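Local coordinates for Hydrogenase/urease maturation factor HypB (Helicobacter pylori, PDB 4LPS), which binds nickel and has a low GTPase activity essential for nickel insertion into [NiFe] hydrogenase, and is also required for maturation of urease, at residues N30-A34 / Y146-A150; L42-Y47 / K231-Q237; T60-E64 / D86-L90; L66-F72 / K225-L229; K73-V77 / V95-Q99. All blocks are in the same frame, centred on the assembly; numbering follows the deposited sequence. Where two conformers were deposited one is given.

Overall arrangement
The five contacts lie within and around the parallel sheet of a P-loop GTPase; contact 5 alone pairs strands. It is the buried one, an edge pair joined by main-chain hydrogen bonds and apolar side chains. Contact 3 touches it, since Leu90 packs on Val76, and carries the charged chemistry of the GDP and magnesium site. Contacts 1 and 2 both use helix 29-43, one near its start and the other at its C-terminal end and in the chain that follows; each is partly buried and includes bridging waters. Contacts 2 and 4 share helix 218-234, whose side chains meet aromatic residues in both. Contact 4 adds a salt bridge to a surface aspartate, and its Ala67 packs against Val95 of contact 5.

Contact 1 (N30-A34 / Y146-A150); sequences NDIKA and YNLGA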
# COMPACT_ATOMS: atom_id res chain seq x y z
N ASN A 30 -9.93 -16.91 -3.82
CA ASN A 30 -9.29 -15.77 -3.17
C ASN A 30 -10.33 -14.70 -2.84
O ASN A 30 -10.25 -14.06 -1.79
CB ASN A 30 -8.18 -15.18 -4.04
CG ASN A 30 -7.40 -14.09 -3.32
OD1 ASN A 30 -6.64 -14.37 -2.40
ND2 ASN A 30 -7.61 -12.85 -3.74
N ASP A 31 -11.28 -14.49 -3.75
CA ASP A 31 -12.35 -13.52 -3.56
C ASP A 31 -13.20 -13.85 -2.33
O ASP A 31 -13.57 -12.96 -1.57
CB ASP A 31 -13.24 -13.45 -4.80
CG ASP A 31 -12.85 -12.33 -5.75
OD1 ASP A 31 -11.83 -11.65 -5.50
OD2 ASP A 31 -13.58 -12.13 -6.74
N ILE A 32 -13.52 -15.13 -2.15
CA ILE A 32 -14.24 -15.57 -0.96
C ILE A 32 -13.43 -15.27 0.29
O ILE A 32 -13.93 -14.65 1.24
CB ILE A 32 -14.55 -17.09 -1.00
CG1 ILE A 32 -15.55 -17.41 -2.11
CG2 ILE A 32 -15.09 -17.57 0.34
CD1 ILE A 32 -16.90 -16.75 -1.94
N LYS A 33 -12.17 -15.70 0.29
CA LYS A 33 -11.28 -15.50 1.43
C LYS A 33 -11.03 -14.02 1.73
O LYS A 33 -10.90 -13.64 2.89
CB LYS A 33 -9.95 -16.22 1.19
CG LYS A 33 -9.07 -16.29 2.43
CD LYS A 33 -9.84 -16.94 3.58
CE LYS A 33 -8.94 -17.19 4.78
NZ LYS A 33 -9.72 -17.61 5.98
N ALA A 34 -10.96 -13.21 0.69
CA ALA A 34 -10.81 -11.76 0.86
C ALA A 34 -12.03 -11.16 1.54
O ALA A 34 -11.90 -10.27 2.39
CB ALA A 34 -10.58 -11.10 -0.48
N TYR A 146 -5.30 -9.97 -7.11
CA TYR A 146 -5.70 -10.60 -5.85
C TYR A 146 -6.27 -9.63 -4.82
O TYR A 146 -5.53 -8.89 -4.17
CB TYR A 146 -4.51 -11.36 -5.25
CG TYR A 146 -4.02 -12.48 -6.14
CD1 TYR A 146 -3.07 -12.25 -7.12
CD2 TYR A 146 -4.53 -13.77 -6.00
CE1 TYR A 146 -2.63 -13.27 -7.94
CE2 TYR A 146 -4.09 -14.80 -6.82
CZ TYR A 146 -3.15 -14.54 -7.78
OH TYR A 146 -2.71 -15.56 -8.59
N ASN A 147 -7.59 -9.64 -4.69
CA ASN A 147 -8.27 -8.91 -3.61
C ASN A 147 -7.76 -9.37 -2.25
O ASN A 147 -7.70 -10.57 -1.98
CB ASN A 147 -9.79 -9.12 -3.70
CG ASN A 147 -10.58 -8.07 -2.94
OD1 ASN A 147 -10.12 -7.55 -1.92
ND2 ASN A 147 -11.77 -7.76 -3.43
N LEU A 148 -7.39 -8.43 -1.39
CA LEU A 148 -6.97 -8.77 -0.04
C LEU A 148 -7.96 -8.24 0.99
O LEU A 148 -7.71 -8.27 2.19
CB LEU A 148 -5.57 -8.21 0.24
CG LEU A 148 -4.45 -8.69 -0.70
CD1 LEU A 148 -3.14 -8.00 -0.40
CD2 LEU A 148 -4.30 -10.21 -0.62
N GLY A 149 -9.11 -7.77 0.50
CA GLY A 149 -10.13 -7.22 1.37
C GLY A 149 -9.86 -5.80 1.83
O GLY A 149 -10.51 -5.31 2.75
N ALA A 150 -8.90 -5.14 1.20
CA ALA A 150 -8.49 -3.80 1.61
C ALA A 150 -9.57 -2.75 1.34
O ALA A 150 -10.36 -2.89 0.40
CB ALA A 150 -7.20 -3.40 0.92
O HOH W 1 -9.04 -11.92 -5.88
O HOH W 2 -12.31 -9.07 -6.42
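Beside the nickel site, the loop between strands 131-135 and 152-158 packs against the first turns of helix 29-43. Tyr146 on this loop stacks its ring on that of His107, an inferred nickel ligand, and the nearest atom of its side chain is about 7 Å from the bound nickel. At the helix, Asn30 in the t rotamer reaches across, and its ND2 donates to Asn147 O at 2.9 Å while sitting at the edge of the Tyr146 ring. Its OD1 is taken up by the backbone N of Ala110. One turn on, Ala34 CB rests 3.3 Å from Asn147 O. The loop holds its shape through an Asx turn: Asn147 OD1 accepts from Gly149 N at 2.6 Å. Gly149 has positive phi and closes to a CA-CA distance of 4.6 Å from Ala34; a CB here would clash with Ala34 O. Water fills the polar side of the interface. The first water accepts from Asn30 ND2 (2.7 Å) and Asn147 N (3.0 Å) and donates to Asp31 OD1 (2.8 Å). A second donates to Asp31 OD1, also at 2.8 Å, and accepts a weak bond from Asn147 ND2 at 3.3 Å.

Contact 2 (L42-Y47 / K231-Q237); sequences LKEGLY and KKRENYQ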
# COMPACT_ATOMS: atom_id res chain seq x y z
N LEU A 42 -13.25 -5.34 9.76
CA LEU A 42 -14.30 -4.47 10.26
C LEU A 42 -14.61 -4.79 11.72
O LEU A 42 -14.87 -3.90 12.52
CB LEU A 42 -15.55 -4.60 9.39
CG LEU A 42 -15.34 -4.28 7.91
CD1 LEU A 42 -16.64 -4.39 7.11
CD2 LEU A 42 -14.71 -2.90 7.72
N LYS A 43 -14.59 -6.08 12.05
CA LYS A 43 -14.78 -6.53 13.42
C LYS A 43 -13.75 -5.90 14.35
O LYS A 43 -14.07 -5.49 15.47
CB LYS A 43 -14.69 -8.05 13.50
CG LYS A 43 -15.32 -8.66 14.75
CD LYS A 43 -15.60 -10.14 14.53
CE LYS A 43 -16.59 -10.36 13.39
NZ LYS A 43 -16.74 -11.80 13.06
N GLU A 44 -12.51 -5.83 13.89
CA GLU A 44 -11.42 -5.27 14.67
C GLU A 44 -11.34 -3.75 14.53
O GLU A 44 -10.45 -3.12 15.09
CB GLU A 44 -10.09 -5.90 14.25
CG GLU A 44 -10.01 -7.39 14.53
CD GLU A 44 -9.53 -7.69 15.93
OE1 GLU A 44 -9.55 -8.87 16.32
OE2 GLU A 44 -9.13 -6.74 16.64
N GLY A 45 -12.27 -3.18 13.76
CA GLY A 45 -12.30 -1.75 13.54
C GLY A 45 -11.04 -1.24 12.85
O GLY A 45 -10.51 -0.20 13.22
N LEU A 46 -10.58 -1.97 11.85
CA LEU A 46 -9.38 -1.60 11.11
C LEU A 46 -9.70 -1.04 9.73
O LEU A 46 -10.51 -1.61 8.99
CB LEU A 46 -8.44 -2.80 10.97
CG LEU A 46 -8.02 -3.51 12.25
CD1 LEU A 46 -7.40 -4.86 11.93
CD2 LEU A 46 -7.04 -2.65 13.03
N TYR A 47 -9.05 0.06 9.38
CA TYR A 47 -9.06 0.56 8.01
C TYR A 47 -7.82 0.00 7.31
O TYR A 47 -6.69 0.32 7.68
CB TYR A 47 -9.08 2.08 7.97
CG TYR A 47 -9.53 2.64 6.63
CD1 TYR A 47 -10.87 2.64 6.28
CD2 TYR A 47 -8.62 3.17 5.73
CE1 TYR A 47 -11.30 3.14 5.07
CE2 TYR A 47 -9.04 3.68 4.51
CZ TYR A 47 -10.38 3.66 4.19
OH TYR A 47 -10.80 4.16 2.98
N LYS A 231 -10.13 9.37 4.71
CA LYS A 231 -10.70 8.20 4.05
C LYS A 231 -11.27 7.23 5.07
O LYS A 231 -12.34 6.66 4.85
CB LYS A 231 -9.65 7.53 3.16
CG LYS A 231 -9.55 8.19 1.79
CD LYS A 231 -10.90 8.14 1.09
CE LYS A 231 -10.90 8.91 -0.22
NZ LYS A 231 -11.21 10.34 0.03
N LYS A 232 -10.56 7.03 6.17
CA LYS A 232 -11.07 6.20 7.26
C LYS A 232 -12.33 6.83 7.85
O LYS A 232 -13.28 6.13 8.19
CB LYS A 232 -10.03 6.01 8.36
CG LYS A 232 -10.58 5.27 9.57
CD LYS A 232 -9.52 4.99 10.62
CE LYS A 232 -10.15 4.35 11.85
NZ LYS A 232 -10.17 2.86 11.76
N ARG A 233 -12.31 8.15 7.97
CA ARG A 233 -13.44 8.92 8.48
C ARG A 233 -14.70 8.68 7.66
O ARG A 233 -15.78 8.45 8.20
CB ARG A 233 -13.11 10.41 8.50
CG ARG A 233 -13.77 11.18 9.62
CD ARG A 233 -12.78 12.14 10.26
NE ARG A 233 -12.10 12.97 9.26
CZ ARG A 233 -10.89 13.50 9.41
NH1 ARG A 233 -10.36 14.24 8.44
NH2 ARG A 233 -10.20 13.28 10.52
N GLU A 234 -14.55 8.75 6.34
CA GLU A 234 -15.64 8.49 5.40
C GLU A 234 -15.98 7.01 5.34
O GLU A 234 -17.04 6.63 4.83
CB GLU A 234 -15.27 8.98 4.00
CG GLU A 234 -14.85 10.44 3.92
CD GLU A 234 -14.34 10.81 2.54
OE1 GLU A 234 -14.16 9.90 1.70
OE2 GLU A 234 -14.12 12.02 2.30
N ASN A 235 -15.07 6.18 5.85
CA ASN A 235 -15.09 4.74 5.65
C ASN A 235 -15.20 4.40 4.16
O ASN A 235 -16.09 3.66 3.74
CB ASN A 235 -16.24 4.08 6.43
CG ASN A 235 -16.15 2.56 6.42
OD1 ASN A 235 -15.07 1.99 6.54
ND2 ASN A 235 -17.29 1.90 6.26
N TYR A 236 -14.32 4.99 3.36
CA TYR A 236 -14.21 4.61 1.96
C TYR A 236 -13.80 3.15 1.85
O TYR A 236 -12.79 2.74 2.42
CB TYR A 236 -13.21 5.49 1.21
CG TYR A 236 -12.97 5.03 -0.21
CD1 TYR A 236 -13.83 5.40 -1.24
CD2 TYR A 236 -11.87 4.23 -0.52
CE1 TYR A 236 -13.61 4.97 -2.54
CE2 TYR A 236 -11.65 3.80 -1.81
CZ TYR A 236 -12.51 4.18 -2.82
OH TYR A 236 -12.28 3.75 -4.11
N GLN A 237 -14.57 2.38 1.10
CA GLN A 237 -14.26 0.98 0.89
C GLN A 237 -14.34 0.67 -0.59
O GLN A 237 -15.42 0.69 -1.18
CB GLN A 237 -15.23 0.08 1.67
CG GLN A 237 -15.14 0.24 3.18
CD GLN A 237 -13.96 -0.50 3.77
OE1 GLN A 237 -13.37 -1.38 3.13
NE2 GLN A 237 -13.60 -0.16 5.00
O HOH W 3 -9.79 2.11 14.40
O HOH W 4 -10.92 -1.48 6.22
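Two helices end here, each in a Schellman motif, and the chain leaving the first runs beside the last turn of the second. Gly45, with positive phi, closes helix 29-43; Asn235, also with positive phi, closes helix 218-234 through Tyr236 N to Lys231 O at 3.0 Å and a weak Asn235 N to Lys232 O bond at 2.9 Å. After Gly45 the chain enters strand 47-52, a central strand of the parallel sheet of the GTPase fold, so the contact seats the C-terminal helix over the start of that strand. Tyr47 contributes the largest buried area. Its ring, set by a t chi1, packs against the last turn of helix 218-234, with Lys232 CA 3.7 Å from its centroid and over its face, a CH-pi contact. The long arm of Lys232 runs back alongside the chain; NZ is hydrogen-bonded to Asp130 O, and a water that accepts from Lys232 NZ (2.8 Å) donates to Gly45 O (2.7 Å). Gln237 NE2 donates to Asn235 OD1 at 3.0 Å, and Leu42 CD2 approaches Gln237 NE2 to 4.0 Å. At the far end of the ring, Tyr47 OH donates a short 2.5 Å hydrogen bond to Tyr236 O.

Contact 3 (T60-E64 / D86-L90); sequences TTMLE and DADRL. With MG (magnesium ion), chain C; GDP (guanosine-5'-diphosphate), chain D.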
# COMPACT_ATOMS: atom_id res chain seq x y z
N THR A 60 8.59 0.79 1.98
CA THR A 60 9.04 0.66 3.36
C THR A 60 9.48 2.01 3.94
O THR A 60 9.17 2.32 5.09
CB THR A 60 10.19 -0.35 3.49
OG1 THR A 60 9.74 -1.64 3.05
CG2 THR A 60 10.65 -0.46 4.94
N THR A 61 10.19 2.79 3.14
CA THR A 61 10.64 4.12 3.57
C THR A 61 9.45 5.00 3.91
O THR A 61 9.47 5.73 4.90
CB THR A 61 11.50 4.81 2.49
OG1 THR A 61 12.69 4.04 2.25
CG2 THR A 61 11.90 6.21 2.93
N MET A 62 8.42 4.93 3.07
CA MET A 62 7.20 5.70 3.30
C MET A 62 6.55 5.34 4.63
O MET A 62 6.15 6.22 5.39
CB MET A 62 6.21 5.47 2.17
CG MET A 62 4.96 6.33 2.28
SD MET A 62 3.74 5.84 1.05
CE MET A 62 3.32 4.22 1.67
N LEU A 63 6.45 4.04 4.91
CA LEU A 63 5.86 3.57 6.16
C LEU A 63 6.71 3.99 7.35
O LEU A 63 6.17 4.35 8.40
CB LEU A 63 5.68 2.05 6.13
CG LEU A 63 4.71 1.49 5.09
CD1 LEU A 63 4.63 -0.02 5.18
CD2 LEU A 63 3.33 2.10 5.27
N GLU A 64 8.03 3.94 7.20
CA GLU A 64 8.94 4.42 8.24
C GLU A 64 8.67 5.89 8.57
O GLU A 64 8.66 6.29 9.73
CB GLU A 64 10.40 4.25 7.81
CG GLU A 64 10.92 2.82 7.84
CD GLU A 64 12.32 2.70 7.25
OE1 GLU A 64 12.58 3.31 6.19
OE2 GLU A 64 13.17 2.00 7.85
N ASP A 86 12.48 -5.82 5.48
CA ASP A 86 11.52 -4.72 5.58
C ASP A 86 10.86 -4.67 6.96
O ASP A 86 10.71 -3.60 7.54
CB ASP A 86 10.46 -4.82 4.48
CG ASP A 86 11.05 -4.62 3.10
OD1 ASP A 86 12.08 -3.92 2.98
OD2 ASP A 86 10.47 -5.15 2.12
N ALA A 87 10.46 -5.83 7.47
CA ALA A 87 9.78 -5.91 8.76
C ALA A 87 10.68 -5.41 9.89
O ALA A 87 10.21 -4.72 10.80
CB ALA A 87 9.34 -7.34 9.04
N ASP A 88 11.96 -5.76 9.82
CA ASP A 88 12.94 -5.32 10.81
C ASP A 88 13.14 -3.81 10.80
O ASP A 88 13.22 -3.18 11.85
CB ASP A 88 14.28 -6.02 10.59
CG ASP A 88 14.31 -7.42 11.17
OD1 ASP A 88 13.52 -7.70 12.09
OD2 ASP A 88 15.14 -8.23 10.71
N ARG A 89 13.24 -3.22 9.60
CA ARG A 89 13.34 -1.77 9.48
C ARG A 89 12.17 -1.07 10.17
O ARG A 89 12.35 -0.05 10.82
CB ARG A 89 13.39 -1.35 8.01
CG ARG A 89 14.74 -1.53 7.33
CD ARG A 89 14.61 -1.44 5.81
NE ARG A 89 14.19 -0.10 5.38
CZ ARG A 89 13.91 0.23 4.12
NH1 ARG A 89 13.54 1.46 3.83
NH2 ARG A 89 14.00 -0.68 3.16
N LEU A 90 10.98 -1.64 10.01
CA LEU A 90 9.77 -1.06 10.58
C LEU A 90 9.73 -1.23 12.10
O LEU A 90 9.33 -0.31 12.82
CB LEU A 90 8.53 -1.69 9.94
CG LEU A 90 8.26 -1.29 8.49
CD1 LEU A 90 7.08 -2.05 7.93
CD2 LEU A 90 8.01 0.20 8.39
MG MG C . 10.05 -2.82 1.06
PB GDP D . 10.59 -0.52 -1.28
O1B GDP D . 11.50 -1.64 -1.73
O2B GDP D . 10.04 -0.80 0.09
O3B GDP D . 9.43 -0.37 -2.23
O3A GDP D . 11.42 0.86 -1.28
PA GDP D . 12.55 1.21 -0.19
O1A GDP D . 11.93 1.88 1.01
O2A GDP D . 13.35 -0.01 0.21
O5' GDP D . 13.44 2.28 -0.98
C5' GDP D . 14.42 1.85 -1.92
C4' GDP D . 15.46 2.96 -2.08
O4' GDP D . 14.81 4.17 -2.45
C3' GDP D . 16.16 3.22 -0.76
O3' GDP D . 17.55 3.45 -1.04
C2' GDP D . 15.55 4.50 -0.24
O2' GDP D . 16.52 5.26 0.49
C1' GDP D . 15.17 5.21 -1.53
N9 GDP D . 14.02 6.13 -1.36
C8 GDP D . 12.83 5.88 -0.78
N7 GDP D . 12.03 6.97 -0.86
C5 GDP D . 12.71 7.94 -1.51
C6 GDP D . 12.47 9.34 -1.93
O6 GDP D . 11.38 9.90 -1.69
N1 GDP D . 13.44 9.98 -2.59
C2 GDP D . 14.62 9.40 -2.86
N2 GDP D . 15.57 10.10 -3.52
N3 GDP D . 14.92 8.12 -2.50
C4 GDP D . 14.02 7.37 -1.84
O HOH W 5 14.41 1.48 10.32
O HOH W 6 12.29 -2.55 0.86
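Arg89, Thr60 and Leu90 bury the most surface where helices 59-66 and 85-91 run side by side, their local axes 10.0 Å apart at closest approach and inclined at only 16°. Arg89 points across to the first helix and joins it to the nucleotide. NH1 forms a salt bridge with Glu64 OE1 at 3.1 Å and NE a weak hydrogen bond to Glu64 OE2 at 3.4 Å; on the phosphate side NH2 donates to GDP O2A at 3.1 Å and NH1 to GDP O1A at 3.3 Å. A water beside that salt bridge donates to Glu64 OE2 (2.8 Å) and Arg89 O (2.6 Å). Thr60 CG2 covers one face of the guanidinium, 3.4 Å from Arg89 CZ. Thr60 itself belongs to the P-loop (Walker A) sequence GSGKTT, which runs into helix 59-66: its N donates to GDP O2B at 2.9 Å and its OG1 binds magnesium at 2.3 Å. Magnesium also takes GDP O2B (2.2 Å), Asp86 OD2 (2.6 Å) and a water (2.3 Å), with Glu135 among the remaining ligands, so the ion ties the starts of both helices to the beta-phosphate. Next to Thr60, Thr61 donates to GDP O1A from both N (2.9 Å) and OG1 (2.6 Å). Leu90 fills the apolar end of the groove, its CD2 3.7 Å from Leu63 CB and 4.0 Å from Glu64 CG.

Contact 4 (L66-F72 / K225-L229); sequences LADFKDF and KNFLL
Lys225 sets CE over one face of the Phe69 ring (Phe69 chi1 m), 4.3 Å from the ring centroid and 27° off the normal, a CH-pi contact. The lysine lies on helix 218-234; the opposing chain, 66-72, leaves helix 59-66 and makes two type I beta turns, Leu66 to Phe69 and Phe69 to Phe72, closed by Phe69 N to Leu66 O (3.0 Å) and Phe72 N to Phe69 O (2.9 Å). Nearest CA atoms are Leu66 and Lys225, 7.2 Å apart. The helix position puts Lys225 CB 4.1 Å from Leu66 CD2, and chi1 t brings Lys225 CG within 3.9 Å of Phe72 CB; chi2 near -91° and chi3 m then turn the outer chain toward Phe69 and Asp71. Phe72, chi1 t, extends toward the helix: CZ meets Leu228 CD1 at 3.6 Å, and Leu229 CD2 lies at the ring edge, 4.3 Å from Phe72 CD1. This is helix-to-loop packing in an alpha/beta GTPase fold, joining the C-terminal helix to the link before strand 74-80. Asp71, chi1 p, brings OD2 within 2.6 Å of Lys225 NZ, which also donates to Asn226 OD1 at 2.7 Å. The lysine thus works twice, methylenes in the apolar layer and charge paired with solvent-exposed Asp71.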
# COMPACT_ATOMS: atom_id res chain seq x y z
N LEU A 66 5.79 7.50 7.92
CA LEU A 66 4.43 7.62 8.44
C LEU A 66 4.38 7.36 9.94
O LEU A 66 3.53 7.90 10.65
CB LEU A 66 3.48 6.67 7.70
CG LEU A 66 2.98 7.11 6.32
CD1 LEU A 66 2.18 5.99 5.66
CD2 LEU A 66 2.16 8.38 6.42
N ALA A 67 5.28 6.51 10.42
CA ALA A 67 5.37 6.20 11.84
C ALA A 67 5.69 7.41 12.71
O ALA A 67 5.52 7.37 13.93
CB ALA A 67 6.41 5.12 12.07
N ASP A 68 6.15 8.49 12.08
CA ASP A 68 6.48 9.71 12.81
C ASP A 68 5.25 10.55 13.15
O ASP A 68 5.34 11.50 13.93
CB ASP A 68 7.49 10.55 12.02
CG ASP A 68 8.84 9.86 11.88
OD1 ASP A 68 9.19 9.07 12.78
OD2 ASP A 68 9.54 10.12 10.88
N PHE A 69 4.11 10.20 12.56
CA PHE A 69 2.87 10.91 12.87
C PHE A 69 2.11 10.15 13.95
O PHE A 69 1.61 9.05 13.73
CB PHE A 69 2.02 11.08 11.62
CG PHE A 69 2.67 11.90 10.55
CD1 PHE A 69 2.85 13.27 10.72
CD2 PHE A 69 3.11 11.32 9.36
CE1 PHE A 69 3.46 14.04 9.73
CE2 PHE A 69 3.71 12.08 8.38
CZ PHE A 69 3.88 13.44 8.56
N LYS A 70 2.04 10.76 15.14
CA LYS A 70 1.49 10.10 16.31
C LYS A 70 -0.01 9.91 16.20
O LYS A 70 -0.58 9.00 16.83
CB LYS A 70 1.86 10.90 17.57
CG LYS A 70 3.35 10.87 17.86
CD LYS A 70 3.89 9.45 17.77
CE LYS A 70 4.98 9.33 16.72
NZ LYS A 70 5.51 7.93 16.65
N ASP A 71 -0.65 10.74 15.39
CA ASP A 71 -2.08 10.61 15.14
C ASP A 71 -2.37 9.56 14.08
O ASP A 71 -3.53 9.33 13.72
CB ASP A 71 -2.69 11.96 14.72
CG ASP A 71 -2.06 12.51 13.45
OD1 ASP A 71 -0.90 12.16 13.16
OD2 ASP A 71 -2.74 13.28 12.74
N PHE A 72 -1.32 8.90 13.58
CA PHE A 72 -1.49 7.85 12.58
C PHE A 72 -1.06 6.51 13.17
O PHE A 72 0.12 6.17 13.17
CB PHE A 72 -0.69 8.18 11.32
CG PHE A 72 -1.00 7.28 10.16
CD1 PHE A 72 -2.26 7.30 9.58
CD2 PHE A 72 -0.04 6.44 9.64
CE1 PHE A 72 -2.56 6.48 8.51
CE2 PHE A 72 -0.32 5.61 8.56
CZ PHE A 72 -1.58 5.63 8.00
N LYS A 225 -0.95 11.49 4.78
CA LYS A 225 -1.44 10.98 6.06
C LYS A 225 -2.85 11.49 6.36
O LYS A 225 -3.72 10.73 6.77
CB LYS A 225 -0.48 11.38 7.19
CG LYS A 225 -0.86 10.90 8.59
CD LYS A 225 -1.73 11.91 9.35
CE LYS A 225 -0.95 13.16 9.69
NZ LYS A 225 -1.80 14.14 10.44
N ASN A 226 -3.06 12.79 6.16
CA ASN A 226 -4.36 13.40 6.41
C ASN A 226 -5.41 12.88 5.45
O ASN A 226 -6.57 12.73 5.81
CB ASN A 226 -4.26 14.93 6.31
CG ASN A 226 -3.57 15.55 7.50
OD1 ASN A 226 -3.59 15.01 8.61
ND2 ASN A 226 -2.95 16.71 7.29
N PHE A 227 -4.98 12.61 4.22
CA PHE A 227 -5.83 11.97 3.22
C PHE A 227 -6.33 10.62 3.71
O PHE A 227 -7.52 10.31 3.61
CB PHE A 227 -5.05 11.81 1.91
CG PHE A 227 -5.72 10.91 0.91
CD1 PHE A 227 -6.82 11.34 0.19
CD2 PHE A 227 -5.22 9.64 0.67
CE1 PHE A 227 -7.43 10.52 -0.73
CE2 PHE A 227 -5.82 8.80 -0.26
CZ PHE A 227 -6.93 9.25 -0.96
N LEU A 228 -5.43 9.81 4.26
CA LEU A 228 -5.78 8.50 4.77
C LEU A 228 -6.73 8.61 5.95
O LEU A 228 -7.67 7.82 6.08
CB LEU A 228 -4.52 7.74 5.18
CG LEU A 228 -3.57 7.33 4.05
CD1 LEU A 228 -2.39 6.55 4.60
CD2 LEU A 228 -4.29 6.51 2.99
N LEU A 229 -6.48 9.59 6.82
CA LEU A 229 -7.31 9.82 7.99
C LEU A 229 -8.73 10.17 7.59
O LEU A 229 -9.69 9.72 8.22
CB LEU A 229 -6.72 10.94 8.86
CG LEU A 229 -5.52 10.59 9.75
CD1 LEU A 229 -5.11 11.79 10.59
CD2 LEU A 229 -5.86 9.40 10.64

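Contact 5 (K73-V77 / V95-Q99); sequences KFCVV and VSAHQ. With GOL (glycerol), chain G.
Strands 74-77 and 97-99 lie side by side, parallel, with axes 4.8 Å apart at closest approach and 4° between their directions. Val76 pairs with Ala97 (CA-CA 4.4 Å) and Val77 with His98 (5.2 Å). Val76 N donates to Ser96 O at 2.8 Å and His98 N to Val76 O at 2.9 Å; Ala97 CA also approaches Val76 O, to 3.2 Å. Val95, chi1 t, is the main bump: its CG1 fits between Phe74 and Val76, 3.7 Å from Phe74 CE2 and 3.7 Å from Val76 CG2. Phe74, chi1 p, swings its ring in to wall that hollow. The small Ala97 lets Val76 sit close, CB to CB 3.9 Å. Before the strands pair, a glycerol, probably from crystallisation, bridges the backbones: its O1 donates to Phe74 O at 2.6 Å and accepts from Ser96 N at 3.0 Å. The strands form a beta-alpha-beta unit with helix 85-91, strand 97-101 being the sheet edge. Leu90 of that helix covers Val76 and Ala97, whereas Val77 and His98 face helix 110-122, and His98 NE2 is hydrogen-bonded to Glu123 just beyond its end. On its other side, strand 74-80 hydrogen-bonds to strand 131-135.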
# COMPACT_ATOMS: atom_id res chain seq x y z
N LYS A 73 -2.05 5.77 13.66
CA LYS A 73 -1.81 4.54 14.40
C LYS A 73 -2.02 3.32 13.51
O LYS A 73 -3.14 3.06 13.07
CB LYS A 73 -2.73 4.46 15.61
CG LYS A 73 -2.64 5.65 16.55
CD LYS A 73 -3.82 5.67 17.50
CE LYS A 73 -3.89 6.98 18.26
NZ LYS A 73 -5.13 7.09 19.07
N PHE A 74 -0.95 2.59 13.24
CA PHE A 74 -1.03 1.45 12.34
C PHE A 74 -0.07 0.32 12.69
O PHE A 74 0.93 0.52 13.39
CB PHE A 74 -0.77 1.92 10.90
CG PHE A 74 0.65 2.33 10.64
CD1 PHE A 74 1.10 3.59 11.02
CD2 PHE A 74 1.53 1.47 10.01
CE1 PHE A 74 2.40 3.98 10.78
CE2 PHE A 74 2.84 1.86 9.77
CZ PHE A 74 3.27 3.11 10.15
N CYS A 75 -0.38 -0.87 12.19
CA CYS A 75 0.53 -2.00 12.23
C CYS A 75 0.68 -2.52 10.81
O CYS A 75 -0.11 -2.17 9.93
CB CYS A 75 0.04 -3.09 13.20
SG CYS A 75 -1.60 -3.72 12.85
N VAL A 76 1.69 -3.35 10.56
CA VAL A 76 2.03 -3.70 9.19
C VAL A 76 2.11 -5.20 8.95
O VAL A 76 2.62 -5.96 9.78
CB VAL A 76 3.38 -3.05 8.78
CG1 VAL A 76 3.75 -3.42 7.35
CG2 VAL A 76 3.31 -1.53 8.92
N VAL A 77 1.58 -5.63 7.81
CA VAL A 77 1.83 -6.96 7.28
C VAL A 77 2.75 -6.83 6.07
O VAL A 77 2.40 -6.17 5.08
CB VAL A 77 0.52 -7.68 6.90
CG1 VAL A 77 0.82 -8.88 6.03
CG2 VAL A 77 -0.24 -8.10 8.14
N VAL A 95 7.15 0.21 15.00
CA VAL A 95 5.93 -0.25 14.34
C VAL A 95 5.77 -1.76 14.46
O VAL A 95 6.68 -2.52 14.10
CB VAL A 95 5.92 0.12 12.84
CG1 VAL A 95 4.61 -0.34 12.19
CG2 VAL A 95 6.13 1.60 12.67
N SER A 96 4.63 -2.19 14.99
CA SER A 96 4.32 -3.61 15.03
C SER A 96 4.15 -4.10 13.60
O SER A 96 3.28 -3.63 12.87
CB SER A 96 3.06 -3.88 15.84
OG SER A 96 3.23 -3.52 17.20
N ALA A 97 4.99 -5.04 13.21
CA ALA A 97 5.04 -5.51 11.83
C ALA A 97 5.34 -6.99 11.81
O ALA A 97 6.14 -7.48 12.60
CB ALA A 97 6.08 -4.74 11.03
N HIS A 98 4.71 -7.71 10.88
CA HIS A 98 5.02 -9.12 10.73
C HIS A 98 5.23 -9.47 9.26
O HIS A 98 4.46 -9.09 8.39
CB HIS A 98 3.93 -9.98 11.35
CG HIS A 98 4.17 -10.29 12.79
ND1 HIS A 98 5.07 -11.25 13.20
CD2 HIS A 98 3.63 -9.76 13.92
CE1 HIS A 98 5.08 -11.30 14.52
NE2 HIS A 98 4.22 -10.41 14.98
N GLN A 99 6.31 -10.21 9.02
CA GLN A 99 6.73 -10.55 7.67
C GLN A 99 6.02 -11.80 7.17
O GLN A 99 6.00 -12.83 7.86
CB GLN A 99 8.24 -10.73 7.65
CG GLN A 99 8.82 -11.06 6.29
CD GLN A 99 8.97 -9.83 5.42
OE1 GLN A 99 9.61 -8.85 5.81
NE2 GLN A 99 8.35 -9.87 4.26
C1 GOL G . 1.11 -0.90 16.30
O1 GOL G . 2.15 -0.56 15.41
C2 GOL G . 1.24 -0.05 17.56
O2 GOL G . 0.45 -0.61 18.59
C3 GOL G . 0.74 1.37 17.25
O3 GOL G . -0.66 1.41 17.37